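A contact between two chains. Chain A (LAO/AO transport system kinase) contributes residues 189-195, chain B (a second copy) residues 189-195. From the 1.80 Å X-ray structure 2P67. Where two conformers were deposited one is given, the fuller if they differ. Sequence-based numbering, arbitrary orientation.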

ATOM      1  N   LYS A 189       8.687  10.964   2.996  1.00 22.01           N
ATOM      2  CA  LYS A 189       7.861   9.782   3.232  1.00 22.54           C
ATOM      3  C   LYS A 189       7.094   9.344   1.963  1.00 21.89           C
ATOM      4  O   LYS A 189       6.348  10.135   1.357  1.00 20.34           O
ATOM      5  N   LYS A 190       7.253   8.083   1.562  1.00 21.45           N
ATOM      6  CA  LYS A 190       6.541   7.588   0.369  1.00 20.19           C
ATOM      7  C   LYS A 190       5.007   7.610   0.507  1.00 20.38           C
ATOM      8  O   LYS A 190       4.295   7.929  -0.454  1.00 20.63           O
ATOM      9  N   GLY A 191       4.508   7.334   1.709  1.00 20.79           N
ATOM     10  CA  GLY A 191       3.070   7.360   1.976  1.00 21.00           C
ATOM     11  C   GLY A 191       2.496   8.742   1.739  1.00 21.59           C
ATOM     12  O   GLY A 191       1.381   8.874   1.253  1.00 22.47           O
ATOM     13  N   LEU A 192       3.280   9.770   2.052  1.00 21.05           N
ATOM     14  CA  LEU A 192       2.873  11.146   1.773  1.00 21.46           C
ATOM     15  C   LEU A 192       2.771  11.412   0.258  1.00 21.27           C
ATOM     16  O   LEU A 192       1.774  11.972  -0.218  1.00 21.21           O
ATOM     17  N   MET A 193       3.782  10.982  -0.496  1.00 20.98           N
ATOM     18  CA  MET A 193       3.740  11.092  -1.951  1.00 20.64           C
ATOM     19  C   MET A 193       2.517  10.398  -2.548  1.00 21.08           C
ATOM     20  O   MET A 193       1.965  10.870  -3.524  1.00 21.04           O
ATOM     21  N   GLU A 194       2.113   9.275  -1.955  1.00 21.04           N
ATOM     22  CA  GLU A 194       0.940   8.532  -2.419  0.50 21.99           C
ATOM     23  C   GLU A 194      -0.349   9.362  -2.407  1.00 21.69           C
ATOM     24  O   GLU A 194      -1.220   9.185  -3.283  1.00 22.15           O
ATOM     25  N   VAL A 195      -0.460  10.261  -1.424  1.00 19.79           N
ATOM     26  CA  VAL A 195      -1.746  10.927  -1.142  1.00 19.83           C
ATOM     27  C   VAL A 195      -1.776  12.453  -1.267  1.00 19.11           C
ATOM     28  O   VAL A 195      -2.852  13.026  -1.391  1.00 18.96           O
TER
ATOM     29  N   LYS B 189       6.535   5.243 -11.596  1.00 22.01           N
ATOM     30  CA  LYS B 189       5.553   4.499 -10.810  1.00 22.54           C
ATOM     31  C   LYS B 189       5.899   4.489  -9.304  1.00 21.89           C
ATOM     32  O   LYS B 189       7.003   4.078  -8.899  1.00 20.34           O
ATOM     33  N   LYS B 190       4.960   4.919  -8.462  1.00 21.45           N
ATOM     34  CA  LYS B 190       5.211   4.923  -7.008  1.00 20.19           C
ATOM     35  C   LYS B 190       5.449   3.522  -6.415  1.00 20.38           C
ATOM     36  O   LYS B 190       6.300   3.351  -5.532  1.00 20.63           O
ATOM     37  N   GLY B 191       4.748   2.521  -6.938  1.00 20.79           N
ATOM     38  CA  GLY B 191       4.913   1.139  -6.486  1.00 21.00           C
ATOM     39  C   GLY B 191       6.328   0.652  -6.724  1.00 21.59           C
ATOM     40  O   GLY B 191       6.872  -0.087  -5.916  1.00 22.47           O
ATOM     41  N   LEU B 192       6.931   1.102  -7.821  1.00 21.05           N
ATOM     42  CA  LEU B 192       8.330   0.781  -8.102  1.00 21.46           C
ATOM     43  C   LEU B 192       9.277   1.415  -7.065  1.00 21.27           C
ATOM     44  O   LEU B 192      10.167   0.740  -6.528  1.00 21.21           O
ATOM     45  N   MET B 193       9.064   2.695  -6.762  1.00 20.98           N
ATOM     46  CA  MET B 193       9.838   3.364  -5.720  1.00 20.64           C
ATOM     47  C   MET B 193       9.736   2.648  -4.375  1.00 21.08           C
ATOM     48  O   MET B 193      10.697   2.611  -3.629  1.00 21.04           O
ATOM     49  N   GLU B 194       8.563   2.092  -4.076  1.00 21.04           N
ATOM     50  CA  GLU B 194       8.348   1.356  -2.828  0.50 21.99           C
ATOM     51  C   GLU B 194       9.301   0.169  -2.651  1.00 21.69           C
ATOM     52  O   GLU B 194       9.711  -0.145  -1.514  1.00 22.15           O
ATOM     53  N   VAL B 195       9.648  -0.478  -3.768  1.00 19.79           N
ATOM     54  CA  VAL B 195      10.334  -1.783  -3.710  1.00 19.83           C
ATOM     55  C   VAL B 195      11.723  -1.863  -4.352  1.00 19.11           C
ATOM     56  O   VAL B 195      12.476  -2.780  -4.046  1.00 18.96           O
TER

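When two copies of a helix meet across a two-fold axis, a contact between different residues is made twice, whereas a residue close enough to the axis can meet its own twin. The pair of helices in the LAO/AO transport system kinase illustrates both consequences. The helices run almost exactly antiparallel, at 177°, with a closest axial approach of 10.8 Å, and this register sets Lys A190 opposite Glu B194, and Glu A194 opposite Lys B190: the CA atoms of Lys A190 and Glu B194 lie 7.2 Å apart, as do those of Glu A194 and Lys B190. Together the two stretches bury 325 Å².

Lys A190 and Lys B190 cover the most surface. Their CA-to-CB bonds point toward the partner, and chi1 m followed by chi2 and chi3 both t extends each chain across the gap, while chi4, at 110°, lies between wells. The aliphatic part does much of the packing: CE of Lys A190 comes within 3.2 Å of the carbonyl O of Met B193, and its CB lies 3.7 Å from OE2 of Glu B194. The ammonium group reaches the neighbouring backbone through a water. NZ of Lys A190 donates to water 1 at 2.7 Å, and that water donates in turn to the carbonyl O of Glu B194, also at 2.7 Å. Water 2 repeats the bridge between NZ of Lys B190 and O of Glu A194. No direct hydrogen bond joins the two stretches, so these bridges provide the hydrogen-bonded links between them.

Glu A194 and Glu B194 are the second major contributors. Their CA-to-CB bonds point sideways, but chi1 and chi2, both m, fold each side chain so that its end comes nearer the partner. The outcome is a meeting of like charges: OE2 of Glu A194 lies 3.4 Å from OE2 of Glu B194. The two oxygens are both acceptors and are not hydrogen-bonded to each other, and the residue was deposited in two conformers, of which one is considered here. Opposite charge in the facing sequence therefore need not produce a salt bridge; here the ammonium group of Lys A190 is hydrogen-bonded to water 1, and the carboxylate of Glu B194 lies beside the CB of Lys A190.

Met A193 and Met B193 play a smaller part. Their CB atoms are directed toward the other helix, yet with chi1 and chi2 both m the end of each side chain leads away, and the carbonyl makes the close approach to lysine. Gly A191 has no side chain, and a CB there would point away; Leu A192 is out of reach of the partner.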

ATOM      1  CB  LYS A 189       6.876  10.058   4.384  1.00 23.93           C
ATOM      2  CG  LYS A 189       7.490  10.204   5.745  1.00 28.14           C
ATOM      3  CD  LYS A 189       6.447  10.601   6.821  1.00 34.30           C
ATOM      4  CE  LYS A 189       5.234   9.676   6.822  1.00 36.28           C
ATOM      5  NZ  LYS A 189       4.284  10.063   7.942  1.00 38.72           N
ATOM      6  CB  LYS A 190       7.049   6.204  -0.062  1.00 20.66           C
ATOM      7  CG  LYS A 190       8.506   6.211  -0.530  1.00 18.62           C
ATOM      8  CD  LYS A 190       8.927   4.811  -0.931  1.00 22.34           C
ATOM      9  CE  LYS A 190      10.429   4.736  -1.198  1.00 23.49           C
ATOM     10  NZ  LYS A 190      11.119   3.963  -0.157  1.00 25.34           N
ATOM     11  CB  LEU A 192       3.859  12.110   2.417  1.00 21.88           C
ATOM     12  CG  LEU A 192       3.590  13.580   2.070  1.00 21.80           C
ATOM     13  CD1 LEU A 192       2.160  13.959   2.552  1.00 21.96           C
ATOM     14  CD2 LEU A 192       4.687  14.426   2.721  1.00 23.99           C
ATOM     15  CB  MET A 193       5.038  10.584  -2.589  1.00 21.00           C
ATOM     16  CG  MET A 193       6.301  11.383  -2.154  1.00 20.64           C
ATOM     17  SD  MET A 193       6.275  13.107  -2.737  1.00 19.33           S
ATOM     18  CE  MET A 193       5.599  14.022  -1.401  1.00 22.54           C
ATOM     19  CB  GLU A 194       0.733   7.279  -1.563  0.50 22.43           C
ATOM     20  CG  GLU A 194       1.814   6.231  -1.735  0.50 25.12           C
ATOM     21  CD  GLU A 194       1.658   5.392  -2.995  0.50 28.33           C
ATOM     22  OE1 GLU A 194       0.708   5.614  -3.785  0.50 30.41           O
ATOM     23  OE2 GLU A 194       2.490   4.495  -3.186  0.50 29.03           O
ATOM     24  CB  VAL A 195      -2.290  10.520   0.256  1.00 19.71           C
ATOM     25  CG1 VAL A 195      -2.489   8.986   0.340  1.00 21.06           C
ATOM     26  CG2 VAL A 195      -1.391  11.022   1.366  1.00 20.39           C
TER
ATOM     27  CB  LYS B 189       5.444   3.058 -11.344  1.00 23.93           C
ATOM     28  CG  LYS B 189       4.830   2.913 -12.706  1.00 28.14           C
ATOM     29  CD  LYS B 189       4.872   1.449 -13.216  1.00 34.30           C
ATOM     30  CE  LYS B 189       4.293   0.466 -12.204  1.00 36.28           C
ATOM     31  NZ  LYS B 189       4.287  -0.937 -12.785  1.00 38.72           N
ATOM     32  CB  LYS B 190       4.114   5.681  -6.244  1.00 20.66           C
ATOM     33  CG  LYS B 190       4.067   7.174  -6.573  1.00 18.62           C
ATOM     34  CD  LYS B 190       2.958   7.843  -5.784  1.00 22.34           C
ATOM     35  CE  LYS B 190       2.739   9.283  -6.241  1.00 23.49           C
ATOM     36  NZ  LYS B 190       1.461   9.430  -6.950  1.00 25.34           N
ATOM     37  CB  LEU B 192       8.688   1.248  -9.505  1.00 21.88           C
ATOM     38  CG  LEU B 192      10.174   1.074  -9.846  1.00 21.80           C
ATOM     39  CD1 LEU B 192      10.544  -0.433  -9.729  1.00 21.96           C
ATOM     40  CD2 LEU B 192      10.405   1.642 -11.248  1.00 23.99           C
ATOM     41  CB  MET B 193       9.451   4.843  -5.597  1.00 21.00           C
ATOM     42  CG  MET B 193       9.712   5.665  -6.892  1.00 20.64           C
ATOM     43  SD  MET B 193      11.482   5.798  -7.294  1.00 19.33           S
ATOM     44  CE  MET B 193      11.786   4.487  -8.420  1.00 22.54           C
ATOM     45  CB  GLU B 194       6.904   0.851  -2.752  0.50 22.43           C
ATOM     46  CG  GLU B 194       5.874   1.954  -2.609  0.50 25.12           C
ATOM     47  CD  GLU B 194       5.755   2.500  -1.193  0.50 28.33           C
ATOM     48  OE1 GLU B 194       6.486   2.046  -0.280  0.50 30.41           O
ATOM     49  OE2 GLU B 194       4.910   3.384  -0.995  0.50 29.03           O
ATOM     50  CB  VAL B 195       9.438  -2.910  -4.295  1.00 19.71           C
ATOM     51  CG1 VAL B 195       8.104  -3.008  -3.513  1.00 21.06           C
ATOM     52  CG2 VAL B 195       9.196  -2.712  -5.776  1.00 20.39           C
TER
HETATM   53  O   HOH W   1       9.921   1.604   0.542  1.00 22.91           O
HETATM   54  O   HOH W   2      -0.688   8.226  -5.759  1.00 22.91           O